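Local coordinates for putative MAR1 (Leishmania donovani, PDB 1X9G), which is of unknown function but belongs to the isochorismatase superfamily and is a putative MAR1 ribonuclease, at residues 49-52 and 53-56; 154-157 and 158-161. All blocks are in the same frame, centred on the assembly; numbering follows the deposited sequence.

Interaction 1: residues 49-52 and 53-56; sequences LARL and HEVV
R51 and E54 form a salt bridge three residues apart along the last turns of helix 39-55, where the same stretch of chain packs its apolar side chains into the protein. The bridge has two unequal arms. R51 NE gives an almost straight bond, 170° at the hydrogen, to E54 OE1 at 2.7 Å; it reaches the oxygen on its syn side, somewhat out of the carboxylate plane, while OE1 itself lies close to the guanidinium plane. The second arm, from R51 NH2 to E54 OE2, is weak at 3.3 Å; the two planes are turned 48° against each other. R51 bends at both chi2 and chi3, folding its head back over A50, whose CB lies under the rim of one guanidinium face, whereas the E54 chain runs out extended beside it. R51 NH2 has a further acceptor in T80 O. Helix 39-55 is the crossover of a beta-alpha-beta unit between the parallel strands 21-26 and 60-67 of the isochorismatase-type sheet, and L49, L52 and H53 all touch F23 on the first of these. Regular i to i+4 bonds carry the helix to its end, from E54 N to A50 O, from V55 N to R51 O and, at 3.2 Å, from V56 N to L52 O. The buried H53 ring has both nitrogens engaged, ND1 with T60 OG1 and NE2 with T84 OG1, which fixes its rotation. L52 reaches I188 and L191 of helix 185-191.

Interaction 2: residues 154-157 and 158-161; sequences IKLM and SSWG
With CG anti to the carbonyl carbon in both W160 (chi1 -70°) and M157 (chi1 -68°), the indole folds back against the final turn of helix 147-158 and the methionine chain runs obliquely across it. This is a Met-aromatic contact at the C-terminal end of the helix, in which M157 SD stands 5.4 Å from the centroid of the W160 six-membered ring, in an oblique direction. Nearer in, M157 CG meets W160 CZ3 at 3.6 Å, and M157 CA makes a CH-pi contact over the five-membered ring. L156 adds its CD1 methyl, 3.5 Å from W160 CZ2. Beyond the helix, M157 and W160 both rest on L122 and V125 of helix 117-130, and R11 of a second subunit makes a cation-pi contact with W160, bringing the indole into the subunit interface. In the backbone, W160 N bonds to M157 O at 3.0 Å. L156 O is gripped twice by S159, accepting from both its amide N and its hydroxyl; the OG lies in the carbonyl plane on a lone pair, 2.5 Å from L156 O.

Overall arrangement
From the N terminus, the chain first forms strand 21-26 and then helix 39-55, whose last turns hold interaction 1 before strand 60-67 returns to the sheet. The chain later passes through helix 117-130 and strand 134-143 to helix 147-158, where interaction 2 lies at the exit toward strand 164-167, the outermost within this chain on that side. The two follow in series, neither nesting nor crossing, and each is local, closing no long loop. The centres of interactions 1 and 2 are 27 Å apart, on opposite sides of the chain's centre. Interaction 1 ties the first crossover helix to strand 21-26 and helix 185-191 without touching another subunit; interaction 2 joins its helix end to helix 117-130 and to neighbouring subunits.

Interaction 1: residues 49-52 and 53-56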
# COMPACT_ATOMS: atom_id res chain seq x y z
N LEU A 49 0.44 -6.01 26.96
CA LEU A 49 -0.09 -7.36 26.66
C LEU A 49 0.15 -8.35 27.80
O LEU A 49 -0.47 -9.43 27.83
CB LEU A 49 0.52 -7.91 25.35
CG LEU A 49 -0.01 -7.40 23.98
CD1 LEU A 49 -1.51 -7.67 23.80
CD2 LEU A 49 0.21 -5.94 23.83
N ALA A 50 1.07 -8.00 28.71
CA ALA A 50 1.43 -8.88 29.82
C ALA A 50 0.32 -8.76 30.81
O ALA A 50 -0.25 -9.78 31.20
CB ALA A 50 2.78 -8.48 30.46
N ARG A 51 -0.02 -7.52 31.15
CA ARG A 51 -1.11 -7.22 32.09
C ARG A 51 -2.46 -7.67 31.55
O ARG A 51 -3.31 -8.16 32.31
CB ARG A 51 -1.14 -5.73 32.43
CG ARG A 51 0.21 -5.12 32.92
CD ARG A 51 0.67 -5.65 34.26
NE ARG A 51 1.20 -7.01 34.23
CZ ARG A 51 2.43 -7.32 33.79
NH1 ARG A 51 3.21 -6.37 33.26
NH2 ARG A 51 2.86 -8.60 33.83
N LEU A 52 -2.65 -7.50 30.24
CA LEU A 52 -3.85 -7.99 29.57
C LEU A 52 -4.06 -9.50 29.73
O LEU A 52 -5.19 -9.95 29.95
CB LEU A 52 -3.84 -7.61 28.07
CG LEU A 52 -5.06 -8.13 27.29
CD1 LEU A 52 -6.25 -7.50 27.95
CD2 LEU A 52 -5.05 -7.88 25.77
N HIS A 53 -2.99 -10.27 29.55
CA HIS A 53 -3.08 -11.72 29.62
C HIS A 53 -3.44 -12.18 31.05
O HIS A 53 -4.22 -13.13 31.20
CB HIS A 53 -1.78 -12.36 29.12
CG HIS A 53 -1.41 -13.64 29.81
ND1 HIS A 53 -2.06 -14.83 29.58
CD2 HIS A 53 -0.43 -13.92 30.71
CE1 HIS A 53 -1.51 -15.78 30.31
NE2 HIS A 53 -0.52 -15.25 31.02
N GLU A 54 -2.89 -11.51 32.06
CA GLU A 54 -3.30 -11.71 33.46
C GLU A 54 -4.79 -11.44 33.70
O GLU A 54 -5.41 -12.14 34.46
CB GLU A 54 -2.44 -10.88 34.40
CG GLU A 54 -1.03 -11.40 34.38
CD GLU A 54 -0.02 -10.44 34.91
OE1 GLU A 54 -0.28 -9.22 34.92
OE2 GLU A 54 1.07 -10.91 35.31
N VAL A 55 -5.36 -10.45 33.00
CA VAL A 55 -6.81 -10.25 32.99
C VAL A 55 -7.53 -11.50 32.46
O VAL A 55 -8.54 -11.92 33.02
CB VAL A 55 -7.24 -9.00 32.16
CG1 VAL A 55 -8.73 -8.89 32.11
CG2 VAL A 55 -6.69 -7.72 32.74
N VAL A 56 -7.01 -12.12 31.41
CA VAL A 56 -7.75 -13.19 30.72
C VAL A 56 -6.95 -14.48 30.46
O VAL A 56 -6.80 -14.90 29.33
CB VAL A 56 -8.48 -12.66 29.42
CG1 VAL A 56 -9.51 -13.69 28.91
CG2 VAL A 56 -9.22 -11.34 29.71

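Interaction 2: residues 154-157 and 158-161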
# COMPACT_ATOMS: atom_id res chain seq x y z
N ILE A 154 7.51 -4.32 7.01
CA ILE A 154 6.08 -3.91 7.30
C ILE A 154 5.14 -3.92 6.09
O ILE A 154 4.07 -4.51 6.19
CB ILE A 154 5.98 -2.52 7.97
CG1 ILE A 154 6.60 -2.55 9.34
CG2 ILE A 154 4.52 -2.11 8.15
CD1 ILE A 154 6.00 -3.59 10.17
N LYS A 155 5.55 -3.30 4.97
CA LYS A 155 4.80 -3.42 3.72
C LYS A 155 4.68 -4.84 3.22
O LYS A 155 3.64 -5.24 2.82
CB LYS A 155 5.37 -2.64 2.50
CG LYS A 155 5.96 -1.29 2.69
CD LYS A 155 4.93 -0.20 2.95
CE LYS A 155 5.39 1.12 2.24
NZ LYS A 155 4.33 2.16 2.35
N LEU A 156 5.75 -5.60 3.20
CA LEU A 156 5.61 -6.99 2.76
C LEU A 156 4.46 -7.64 3.56
O LEU A 156 3.54 -8.22 3.00
CB LEU A 156 6.88 -7.78 3.09
CG LEU A 156 7.37 -8.75 2.03
CD1 LEU A 156 8.16 -9.92 2.67
CD2 LEU A 156 6.26 -9.22 1.02
N MET A 157 4.58 -7.58 4.87
CA MET A 157 3.62 -8.27 5.74
C MET A 157 2.16 -7.76 5.58
O MET A 157 1.26 -8.56 5.68
CB MET A 157 4.03 -8.18 7.22
CG MET A 157 5.30 -8.98 7.56
SD MET A 157 5.72 -9.06 9.33
CE MET A 157 6.47 -7.46 9.65
N SER A 158 1.95 -6.46 5.35
CA SER A 158 0.63 -5.89 5.02
C SER A 158 -0.03 -6.52 3.77
O SER A 158 -1.23 -6.40 3.56
CB SER A 158 0.81 -4.38 4.73
OG SER A 158 0.82 -3.64 5.94
N SER A 159 0.77 -7.13 2.91
CA SER A 159 0.25 -7.78 1.73
C SER A 159 -0.04 -9.25 1.98
O SER A 159 -0.35 -9.94 1.05
CB SER A 159 1.24 -7.65 0.58
OG SER A 159 2.35 -8.52 0.82
N TRP A 160 0.08 -9.71 3.22
CA TRP A 160 -0.11 -11.14 3.61
C TRP A 160 -1.50 -11.43 4.22
O TRP A 160 -1.64 -12.38 5.02
CB TRP A 160 0.98 -11.60 4.63
CG TRP A 160 2.35 -11.72 4.04
CD1 TRP A 160 2.67 -11.63 2.70
CD2 TRP A 160 3.60 -11.96 4.73
NE1 TRP A 160 4.02 -11.81 2.53
CE2 TRP A 160 4.61 -12.03 3.75
CE3 TRP A 160 3.96 -12.19 6.09
CZ2 TRP A 160 5.96 -12.27 4.06
CZ3 TRP A 160 5.31 -12.44 6.40
CH2 TRP A 160 6.29 -12.46 5.38
N GLY A 161 -2.50 -10.61 3.89
CA GLY A 161 -3.86 -10.82 4.42
C GLY A 161 -4.46 -12.02 3.70
O GLY A 161 -3.88 -12.46 2.70